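Local coordinates for stress response kinase A (Escherichia coli, PDB 1ZYL), which phosphorylates proteins, itself included, on serine and threonine residues using ATP and probably helps the cell withstand oxidative and envelope stress, at residues Asp65-Leu68 against Glu69-Phe73; Ala116-Ile119 against Asp120-Glu123; Leu278-Leu281 against Met282-Ala286. One frame throughout, in Å; residues are numbered along the deposited sequence.

Interaction 1: Asp65-Leu68 against Glu69-Phe73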
ATOM      1  N   ASP A  65       7.016  15.891  -7.517  1.00 30.43           N
ATOM      2  CA  ASP A  65       6.193  15.587  -8.678  1.00 32.19           C
ATOM      3  C   ASP A  65       5.338  14.344  -8.456  1.00 32.09           C
ATOM      4  O   ASP A  65       4.293  14.191  -9.080  1.00 35.19           O
ATOM      5  CB  ASP A  65       7.079  15.374  -9.904  1.00 33.09           C
ATOM      6  CG  ASP A  65       7.850  16.614 -10.278  1.00 35.44           C
ATOM      7  OD1 ASP A  65       8.032  17.482  -9.397  1.00 38.25           O
ATOM      8  OD2 ASP A  65       8.283  16.717 -11.446  1.00 36.10           O
ATOM      9  N   GLN A  66       5.780  13.458  -7.572  1.00 30.09           N
ATOM     10  CA  GLN A  66       5.046  12.228  -7.295  1.00 28.32           C
ATOM     11  C   GLN A  66       3.978  12.416  -6.210  1.00 27.82           C
ATOM     12  O   GLN A  66       2.877  11.869  -6.301  1.00 25.85           O
ATOM     13  CB  GLN A  66       6.027  11.131  -6.886  1.00 27.56           C
ATOM     14  CG  GLN A  66       7.095  10.868  -7.926  1.00 26.56           C
ATOM     15  CD  GLN A  66       8.041   9.743  -7.540  1.00 27.19           C
ATOM     16  OE1 GLN A  66       8.814   9.852  -6.586  1.00 26.74           O
ATOM     17  NE2 GLN A  66       7.976   8.649  -8.285  1.00 26.43           N
ATOM     18  N   ILE A  67       4.310  13.190  -5.182  1.00 27.40           N
ATOM     19  CA  ILE A  67       3.375  13.447  -4.098  1.00 26.51           C
ATOM     20  C   ILE A  67       2.270  14.346  -4.632  1.00 26.54           C
ATOM     21  O   ILE A  67       1.134  14.292  -4.165  1.00 27.28           O
ATOM     22  CB  ILE A  67       4.095  14.117  -2.895  1.00 25.96           C
ATOM     23  CG1 ILE A  67       5.226  13.200  -2.416  1.00 25.85           C
ATOM     24  CG2 ILE A  67       3.119  14.367  -1.747  1.00 22.76           C
ATOM     25  CD1 ILE A  67       6.095  13.790  -1.326  1.00 27.30           C
ATOM     26  N   LEU A  68       2.598  15.164  -5.624  1.00 26.32           N
ATOM     27  CA  LEU A  68       1.601  16.052  -6.206  1.00 27.10           C
ATOM     28  C   LEU A  68       0.554  15.234  -6.936  1.00 27.34           C
ATOM     29  O   LEU A  68      -0.627  15.577  -6.921  1.00 27.48           O
ATOM     30  CB  LEU A  68       2.251  17.048  -7.179  1.00 26.05           C
ATOM     31  CG  LEU A  68       3.044  18.208  -6.563  1.00 25.07           C
ATOM     32  CD1 LEU A  68       3.765  18.983  -7.659  1.00 24.22           C
ATOM     33  CD2 LEU A  68       2.110  19.110  -5.774  1.00 21.26           C
ATOM     34  N   GLU A  69       0.996  14.153  -7.577  1.00 27.73           N
ATOM     35  CA  GLU A  69       0.097  13.276  -8.320  1.00 27.09           C
ATOM     36  C   GLU A  69      -0.960  12.609  -7.436  1.00 27.22           C
ATOM     37  O   GLU A  69      -2.099  12.418  -7.868  1.00 28.05           O
ATOM     38  CB  GLU A  69       0.893  12.212  -9.075  1.00 25.51           C
ATOM     39  CG  GLU A  69       1.383  12.665 -10.437  1.00 26.87           C
ATOM     40  CD  GLU A  69       2.230  11.618 -11.138  1.00 28.06           C
ATOM     41  OE1 GLU A  69       2.536  11.786 -12.336  1.00 28.80           O
ATOM     42  OE2 GLU A  69       2.601  10.626 -10.487  1.00 30.86           O
ATOM     43  N   GLU A  70      -0.609  12.247  -6.209  1.00 25.54           N
ATOM     44  CA  GLU A  70      -1.616  11.639  -5.360  1.00 26.42           C
ATOM     45  C   GLU A  70      -2.484  12.745  -4.768  1.00 26.36           C
ATOM     46  O   GLU A  70      -3.698  12.590  -4.643  1.00 26.38           O
ATOM     47  CB  GLU A  70      -0.989  10.780  -4.252  1.00 26.86           C
ATOM     48  CG  GLU A  70      -0.095  11.516  -3.283  1.00 30.20           C
ATOM     49  CD  GLU A  70      -0.151  10.924  -1.887  1.00 31.00           C
ATOM     50  OE1 GLU A  70      -1.239  10.980  -1.278  1.00 28.73           O
ATOM     51  OE2 GLU A  70       0.883  10.406  -1.404  1.00 33.15           O
ATOM     52  N   HIS A  71      -1.861  13.864  -4.411  1.00 26.74           N
ATOM     53  CA  HIS A  71      -2.594  14.998  -3.851  1.00 26.91           C
ATOM     54  C   HIS A  71      -3.677  15.398  -4.843  1.00 27.39           C
ATOM     55  O   HIS A  71      -4.777  15.790  -4.466  1.00 28.11           O
ATOM     56  CB  HIS A  71      -1.660  16.182  -3.626  1.00 27.51           C
ATOM     57  CG  HIS A  71      -0.998  16.196  -2.282  1.00 28.40           C
ATOM     58  ND1 HIS A  71      -0.214  15.160  -1.823  1.00 26.69           N
ATOM     59  CD2 HIS A  71      -0.968  17.147  -1.319  1.00 25.33           C
ATOM     60  CE1 HIS A  71       0.271  15.475  -0.637  1.00 26.35           C
ATOM     61  NE2 HIS A  71      -0.170  16.675  -0.308  1.00 24.81           N
ATOM     62  N   GLN A  72      -3.344  15.309  -6.123  1.00 28.47           N
ATOM     63  CA  GLN A  72      -4.283  15.632  -7.174  1.00 28.21           C
ATOM     64  C   GLN A  72      -5.348  14.535  -7.108  1.00 28.83           C
ATOM     65  O   GLN A  72      -6.527  14.808  -6.864  1.00 29.40           O
ATOM     66  CB  GLN A  72      -3.562  15.629  -8.534  1.00 29.37           C
ATOM     67  CG  GLN A  72      -4.370  16.213  -9.686  1.00 34.60           C
ATOM     68  CD  GLN A  72      -5.114  17.495  -9.296  1.00 38.90           C
ATOM     69  OE1 GLN A  72      -4.547  18.390  -8.657  1.00 41.25           O
ATOM     70  NE2 GLN A  72      -6.386  17.588  -9.687  1.00 36.25           N
ATOM     71  N   PHE A  73      -4.916  13.290  -7.287  1.00 26.98           N
ATOM     72  CA  PHE A  73      -5.825  12.155  -7.254  1.00 24.86           C
ATOM     73  C   PHE A  73      -6.777  12.257  -6.061  1.00 24.94           C
ATOM     74  O   PHE A  73      -7.993  12.226  -6.228  1.00 24.43           O
ATOM     75  CB  PHE A  73      -5.023  10.852  -7.192  1.00 24.28           C
ATOM     76  CG  PHE A  73      -5.846   9.610  -7.412  1.00 22.79           C
ATOM     77  CD1 PHE A  73      -5.366   8.372  -7.007  1.00 21.11           C
ATOM     78  CD2 PHE A  73      -7.084   9.673  -8.042  1.00 22.08           C
ATOM     79  CE1 PHE A  73      -6.104   7.218  -7.225  1.00 22.80           C
ATOM     80  CE2 PHE A  73      -7.830   8.520  -8.266  1.00 23.35           C
ATOM     81  CZ  PHE A  73      -7.341   7.290  -7.857  1.00 23.59           C
TER
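Ile-67 and His-71, one turn apart on helix 64-79, lie side by side on its buried flank, CG2 of Ile-67 meeting the imidazole at CE1, 3.3 Å away. His-71 carries its CG beside the backbone N (chi1 -89°), which, with chi2 at 58°, brings ND1 to the carbonyl of the preceding turn and gives a weak hydrogen bond of 2.8 Å to Ile-67 O. That carbonyl already takes the regular helical bond from His-71 N at 3.0 Å, and the ring approaches it obliquely. On the same flank, Glu-70 rests its CG on Ile-67 O while its OE2 makes a salt bridge to Arg-144.

By contrast, Leu-68 and Gln-72, both exposed, meet mainly through the backbone bond from Gln-72 N to Leu-68 O (2.8 Å), and the exposed Asp-65 turns its carboxylate away. Nearby, the extended chain of Glu-69 passes Asp-65 O, with CG at 3.6 Å, and its carboxylate receives the backbone N atoms of Ile-142, His-143 and Arg-144. By its place in the fold the helix probably corresponds to helix C of protein kinases: Ile-67, Glu-70 and His-71 pack on Tyr-57 of strand 52-57, and the loop at 141-144 packs along Gln-66, Glu-69 and Glu-70.

Interaction 2: Ala116-Ile119 against Asp120-Glu123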
ATOM      1  N   ALA A 116     -14.182  -6.630   7.790  1.00 58.25           N
ATOM      2  CA  ALA A 116     -14.217  -7.371   6.533  1.00 58.80           C
ATOM      3  C   ALA A 116     -15.197  -8.533   6.631  1.00 59.35           C
ATOM      4  O   ALA A 116     -15.577  -9.136   5.624  1.00 58.72           O
ATOM      5  CB  ALA A 116     -12.822  -7.890   6.192  1.00 59.67           C
ATOM      6  N   ASP A 117     -15.600  -8.841   7.857  1.00 59.47           N
ATOM      7  CA  ASP A 117     -16.538  -9.919   8.104  1.00 59.34           C
ATOM      8  C   ASP A 117     -17.903  -9.564   7.538  1.00 58.69           C
ATOM      9  O   ASP A 117     -18.445 -10.276   6.693  1.00 58.39           O
ATOM     10  CB  ASP A 117     -16.653 -10.169   9.607  1.00 61.73           C
ATOM     11  CG  ASP A 117     -16.032 -11.481  10.029  1.00 63.78           C
ATOM     12  OD1 ASP A 117     -15.969 -11.748  11.248  1.00 65.46           O
ATOM     13  OD2 ASP A 117     -15.613 -12.251   9.140  1.00 64.62           O
ATOM     14  N   ASN A 118     -18.454  -8.452   8.012  1.00 58.24           N
ATOM     15  CA  ASN A 118     -19.764  -7.999   7.575  1.00 57.03           C
ATOM     16  C   ASN A 118     -19.809  -7.845   6.066  1.00 55.92           C
ATOM     17  O   ASN A 118     -19.187  -6.943   5.508  1.00 56.03           O
ATOM     18  CB  ASN A 118     -20.110  -6.675   8.248  1.00 58.07           C
ATOM     19  CG  ASN A 118     -21.415  -6.101   7.752  1.00 60.41           C
ATOM     20  OD1 ASN A 118     -21.538  -5.759   6.579  1.00 60.80           O
ATOM     21  ND2 ASN A 118     -22.402  -5.997   8.640  1.00 61.32           N
ATOM     22  N   ILE A 119     -20.552  -8.730   5.411  1.00 55.13           N
ATOM     23  CA  ILE A 119     -20.678  -8.712   3.960  1.00 55.26           C
ATOM     24  C   ILE A 119     -21.287  -7.406   3.452  1.00 57.09           C
ATOM     25  O   ILE A 119     -21.077  -7.024   2.301  1.00 58.37           O
ATOM     26  CB  ILE A 119     -21.552  -9.876   3.461  1.00 53.55           C
ATOM     27  CG1 ILE A 119     -21.077 -11.190   4.089  1.00 53.82           C
ATOM     28  CG2 ILE A 119     -21.470  -9.965   1.946  1.00 52.62           C
ATOM     29  CD1 ILE A 119     -22.016 -12.369   3.857  1.00 51.43           C
ATOM     30  N   ASP A 120     -22.045  -6.725   4.306  1.00 57.87           N
ATOM     31  CA  ASP A 120     -22.676  -5.469   3.915  1.00 57.75           C
ATOM     32  C   ASP A 120     -21.629  -4.369   3.743  1.00 55.49           C
ATOM     33  O   ASP A 120     -21.643  -3.640   2.748  1.00 55.27           O
ATOM     34  CB  ASP A 120     -23.716  -5.046   4.959  1.00 62.23           C
ATOM     35  CG  ASP A 120     -25.060  -4.689   4.338  1.00 66.64           C
ATOM     36  OD1 ASP A 120     -25.702  -5.591   3.749  1.00 68.20           O
ATOM     37  OD2 ASP A 120     -25.472  -3.511   4.437  1.00 67.72           O
ATOM     38  N   GLN A 121     -20.724  -4.247   4.710  1.00 52.20           N
ATOM     39  CA  GLN A 121     -19.672  -3.240   4.634  1.00 48.96           C
ATOM     40  C   GLN A 121     -18.784  -3.543   3.432  1.00 47.55           C
ATOM     41  O   GLN A 121     -18.239  -2.641   2.796  1.00 46.77           O
ATOM     42  CB  GLN A 121     -18.839  -3.240   5.916  1.00 48.20           C
ATOM     43  CG  GLN A 121     -19.582  -2.703   7.128  1.00 46.31           C
ATOM     44  CD  GLN A 121     -18.688  -2.527   8.343  1.00 45.61           C
ATOM     45  OE1 GLN A 121     -19.093  -1.923   9.331  1.00 45.79           O
ATOM     46  NE2 GLN A 121     -17.471  -3.057   8.277  1.00 45.01           N
ATOM     47  N   MET A 122     -18.657  -4.830   3.131  1.00 46.11           N
ATOM     48  CA  MET A 122     -17.867  -5.298   2.000  1.00 43.46           C
ATOM     49  C   MET A 122     -18.448  -4.677   0.739  1.00 40.56           C
ATOM     50  O   MET A 122     -17.722  -4.138  -0.083  1.00 39.31           O
ATOM     51  CB  MET A 122     -17.955  -6.820   1.898  1.00 45.16           C
ATOM     52  CG  MET A 122     -16.842  -7.463   1.105  1.00 45.40           C
ATOM     53  SD  MET A 122     -15.433  -7.794   2.154  1.00 49.07           S
ATOM     54  CE  MET A 122     -15.931  -9.357   2.910  1.00 44.27           C
ATOM     55  N   GLU A 123     -19.767  -4.761   0.598  1.00 39.06           N
ATOM     56  CA  GLU A 123     -20.453  -4.207  -0.562  1.00 38.30           C
ATOM     57  C   GLU A 123     -20.271  -2.705  -0.664  1.00 36.93           C
ATOM     58  O   GLU A 123     -20.007  -2.188  -1.747  1.00 36.95           O
ATOM     59  CB  GLU A 123     -21.946  -4.530  -0.515  1.00 39.80           C
ATOM     60  CG  GLU A 123     -22.277  -5.977  -0.808  1.00 44.22           C
ATOM     61  CD  GLU A 123     -23.764  -6.197  -1.016  1.00 48.79           C
ATOM     62  OE1 GLU A 123     -24.546  -5.866  -0.099  1.00 49.88           O
ATOM     63  OE2 GLU A 123     -24.148  -6.701  -2.096  1.00 49.71           O
TER
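A chi1 of 176° swings the Asn-118 amide forward over the first turn of helix 119-136, where OD1 faces the backbone N of Gln-121. Asn-118 is thereby the N-cap of this helix, accepting from an N-H of the first turn; the modelled OD1 position is not secure, and the exact length of the capping bond carries little weight. The cap backbone contributes as well: Asn-118 O accepts the N of Met-122 at 3.2 Å, in the carbonyl plane and with an N-H...O angle of 152°, the first regular helical bond here. The extended side chain of Gln-121 sets off alongside the amide, its CG 3.9 Å from CG of Asn-118. Asp-120 places a carboxylate in the same first turn, where its negative charge would probably be favoured by the positive end of the helix dipole.

Met-122 packs differently. With chi1 at -160° and two further bends, its chain turns back toward Ala-116, SD modelled 3.7 Å from Ala-116 O; the terminal methyl is crowded against that oxygen in the model, so its place is doubtful. Helix 238-252 receives this face of the turn: Met-243 touches Ile-119, whereas Gln-244 and Ile-248 touch Met-122. One residue further on, the next helical hydrogen bond joins Glu-123 N to Ile-119 O at 3.1 Å, and CG of Glu-123 lies 3.5 Å from that same oxygen.

Interaction 3: Leu278-Leu281 against Met282-Ala286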
ATOM      1  N   LEU A 278      10.046  -7.620   1.494  1.00 21.69           N
ATOM      2  CA  LEU A 278      11.297  -7.972   2.132  1.00 22.04           C
ATOM      3  C   LEU A 278      12.322  -6.891   1.865  1.00 22.67           C
ATOM      4  O   LEU A 278      13.104  -6.548   2.745  1.00 24.02           O
ATOM      5  CB  LEU A 278      11.802  -9.329   1.628  1.00 22.93           C
ATOM      6  CG  LEU A 278      11.593 -10.536   2.550  1.00 22.79           C
ATOM      7  CD1 LEU A 278      10.128 -10.731   2.858  1.00 23.64           C
ATOM      8  CD2 LEU A 278      12.156 -11.767   1.888  1.00 22.30           C
ATOM      9  N   ALA A 279      12.322  -6.346   0.652  1.00 21.73           N
ATOM     10  CA  ALA A 279      13.263  -5.285   0.308  1.00 20.71           C
ATOM     11  C   ALA A 279      12.839  -4.006   1.032  1.00 20.67           C
ATOM     12  O   ALA A 279      13.668  -3.228   1.511  1.00 20.82           O
ATOM     13  CB  ALA A 279      13.282  -5.061  -1.202  1.00 18.54           C
ATOM     14  N   TRP A 280      11.530  -3.809   1.108  1.00 20.08           N
ATOM     15  CA  TRP A 280      10.959  -2.644   1.762  1.00 19.23           C
ATOM     16  C   TRP A 280      11.498  -2.548   3.180  1.00 17.47           C
ATOM     17  O   TRP A 280      12.003  -1.508   3.573  1.00 17.44           O
ATOM     18  CB  TRP A 280       9.434  -2.760   1.778  1.00 19.55           C
ATOM     19  CG  TRP A 280       8.740  -1.609   2.393  1.00 16.67           C
ATOM     20  CD1 TRP A 280       8.461  -0.415   1.809  1.00 18.27           C
ATOM     21  CD2 TRP A 280       8.205  -1.549   3.715  1.00 16.03           C
ATOM     22  NE1 TRP A 280       7.773   0.396   2.684  1.00 17.18           N
ATOM     23  CE2 TRP A 280       7.603  -0.278   3.864  1.00 17.51           C
ATOM     24  CE3 TRP A 280       8.171  -2.443   4.790  1.00 15.08           C
ATOM     25  CZ2 TRP A 280       6.970   0.120   5.054  1.00 17.33           C
ATOM     26  CZ3 TRP A 280       7.539  -2.047   5.974  1.00 14.97           C
ATOM     27  CH2 TRP A 280       6.947  -0.776   6.092  1.00 13.17           C
ATOM     28  N   LEU A 281      11.381  -3.631   3.944  1.00 17.27           N
ATOM     29  CA  LEU A 281      11.882  -3.663   5.321  1.00 16.82           C
ATOM     30  C   LEU A 281      13.378  -3.451   5.324  1.00 16.97           C
ATOM     31  O   LEU A 281      13.889  -2.590   6.025  1.00 19.81           O
ATOM     32  CB  LEU A 281      11.591  -5.003   5.979  1.00 14.90           C
ATOM     33  CG  LEU A 281      10.160  -5.281   6.419  1.00 15.33           C
ATOM     34  CD1 LEU A 281      10.017  -6.759   6.695  1.00 14.87           C
ATOM     35  CD2 LEU A 281       9.822  -4.457   7.648  1.00 12.57           C
ATOM     36  N   MET A 282      14.080  -4.249   4.533  1.00 16.59           N
ATOM     37  CA  MET A 282      15.525  -4.140   4.441  1.00 16.75           C
ATOM     38  C   MET A 282      15.973  -2.702   4.170  1.00 16.99           C
ATOM     39  O   MET A 282      16.778  -2.162   4.916  1.00 16.00           O
ATOM     40  CB  MET A 282      16.051  -5.078   3.346  1.00 16.57           C
ATOM     41  CG  MET A 282      15.710  -6.553   3.580  1.00 15.30           C
ATOM     42  SD  MET A 282      16.375  -7.720   2.363  1.00  9.70           S
ATOM     43  CE  MET A 282      17.939  -8.024   3.076  1.00 11.55           C
ATOM     44  N   ARG A 283      15.440  -2.074   3.126  1.00 18.41           N
ATOM     45  CA  ARG A 283      15.845  -0.711   2.778  1.00 20.59           C
ATOM     46  C   ARG A 283      15.683   0.322   3.879  1.00 20.46           C
ATOM     47  O   ARG A 283      16.430   1.294   3.930  1.00 22.86           O
ATOM     48  CB  ARG A 283      15.098  -0.225   1.535  1.00 23.81           C
ATOM     49  CG  ARG A 283      15.600  -0.812   0.229  1.00 26.18           C
ATOM     50  CD  ARG A 283      14.578  -0.613  -0.879  1.00 29.81           C
ATOM     51  NE  ARG A 283      14.916  -1.395  -2.066  1.00 33.66           N
ATOM     52  CZ  ARG A 283      14.059  -1.708  -3.033  1.00 31.88           C
ATOM     53  NH1 ARG A 283      14.469  -2.422  -4.071  1.00 29.87           N
ATOM     54  NH2 ARG A 283      12.794  -1.316  -2.960  1.00 33.00           N
ATOM     55  N   ARG A 284      14.722   0.103   4.761  1.00 19.60           N
ATOM     56  CA  ARG A 284      14.445   1.028   5.851  1.00 19.59           C
ATOM     57  C   ARG A 284      15.059   0.576   7.175  1.00 20.41           C
ATOM     58  O   ARG A 284      14.701   1.076   8.233  1.00 22.26           O
ATOM     59  CB  ARG A 284      12.930   1.158   6.015  1.00 18.22           C
ATOM     60  CG  ARG A 284      12.241   1.681   4.779  1.00 18.53           C
ATOM     61  CD  ARG A 284      10.734   1.435   4.786  1.00 18.86           C
ATOM     62  NE  ARG A 284      10.060   2.317   3.834  1.00 18.66           N
ATOM     63  CZ  ARG A 284      10.288   2.338   2.519  1.00 18.31           C
ATOM     64  NH1 ARG A 284       9.623   3.197   1.753  1.00 17.44           N
ATOM     65  NH2 ARG A 284      11.160   1.500   1.960  1.00 13.60           N
ATOM     66  N   TRP A 285      15.995  -0.357   7.116  1.00 20.93           N
ATOM     67  CA  TRP A 285      16.610  -0.889   8.329  1.00 22.28           C
ATOM     68  C   TRP A 285      17.362   0.113   9.204  1.00 22.02           C
ATOM     69  O   TRP A 285      17.455  -0.083  10.408  1.00 22.63           O
ATOM     70  CB  TRP A 285      17.543  -2.051   7.972  1.00 23.28           C
ATOM     71  CG  TRP A 285      17.821  -2.972   9.108  1.00 23.56           C
ATOM     72  CD1 TRP A 285      19.039  -3.284   9.632  1.00 24.72           C
ATOM     73  CD2 TRP A 285      16.861  -3.726   9.848  1.00 24.10           C
ATOM     74  NE1 TRP A 285      18.901  -4.191  10.655  1.00 24.84           N
ATOM     75  CE2 TRP A 285      17.572  -4.478  10.809  1.00 25.37           C
ATOM     76  CE3 TRP A 285      15.469  -3.842   9.792  1.00 23.24           C
ATOM     77  CZ2 TRP A 285      16.934  -5.333  11.706  1.00 25.79           C
ATOM     78  CZ3 TRP A 285      14.836  -4.693  10.684  1.00 23.43           C
ATOM     79  CH2 TRP A 285      15.567  -5.426  11.628  1.00 26.16           C
ATOM     80  N   ALA A 286      17.908   1.173   8.616  1.00 22.72           N
ATOM     81  CA  ALA A 286      18.647   2.167   9.403  1.00 25.00           C
ATOM     82  C   ALA A 286      17.712   3.030  10.249  1.00 25.53           C
ATOM     83  O   ALA A 286      18.154   3.835  11.061  1.00 25.88           O
ATOM     84  CB  ALA A 286      19.484   3.053   8.486  1.00 25.37           C
TER
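Arg-284 lies across one face of the Trp-280 indole. Its CD sits over the five-membered ring, 3.8 Å from the centroid and 18° off the normal, a CH-pi contact, and the guanidinium continues over the pyrrole edge with its plane inclined only 23° to the indole. On the arginine side, NE1 of Trp-280 lies over the centre of the guanidinium, 3.2 Å from CZ, while NH2 approaches CD1 at 3.3 Å. The neighbouring Arg-283 has a plainer partner, CB of Ala-279 resting against one guanidinium face, 3.9 Å from CZ. Trp-285 instead presents a ring edge near the plane of which Leu-281 O lies.

The indole owes its place to a chi1 of -179°, which sets CG opposite the backbone N, and Phe-290 packs edge-to-face with it. In the backbone, Arg-283 N reaches Ala-279 O in a bond of 2.7 Å, but Arg-284 N has only weak bonds, at 3.4 Å to Trp-280 O and 3.1 Å to Leu-281 O. Arg-284 is also the first residue to leave helical geometry, so the pair marks the end of helix 266-283.

NE1 and NH1 are both donors and do not bond to each other; OE1 of Glu-38 accepts from NE1 and forms a salt bridge with NH1. A leucine in place of Arg-284 would probably leave Glu-38 without its cationic mate and the indole without its flat cover. The Trp-280 side chain is about 8 Å from those of Ser-36, an inferred ATP site, and Asp-201, the probable proton acceptor. One carboxylate thus unites the indole N-H and the arginine charge, probably fixing the helix end against the hairpin that carries the inferred ATP site.

In the fold
All three contacts are local, each closing a turn or two within one continuous stretch; they follow in series along the chain, and none nests within or crosses another. Interaction 1 comes first, on helix 64-79 beside the five-stranded sheet of the N lobe. Past strands 101-107 and 112-113 the chain reaches interaction 2, which starts helix 119-136 against helix 238-252; its nearest atoms are about 17 Å from those of interaction 1. Interaction 3 finishes helix 266-283, on the opposite side of the chain's centre from interaction 2, and through Glu-38 returns to the hairpin of strands 32-34 and 40-44, joining the end of this late helix to the N-terminal sheet.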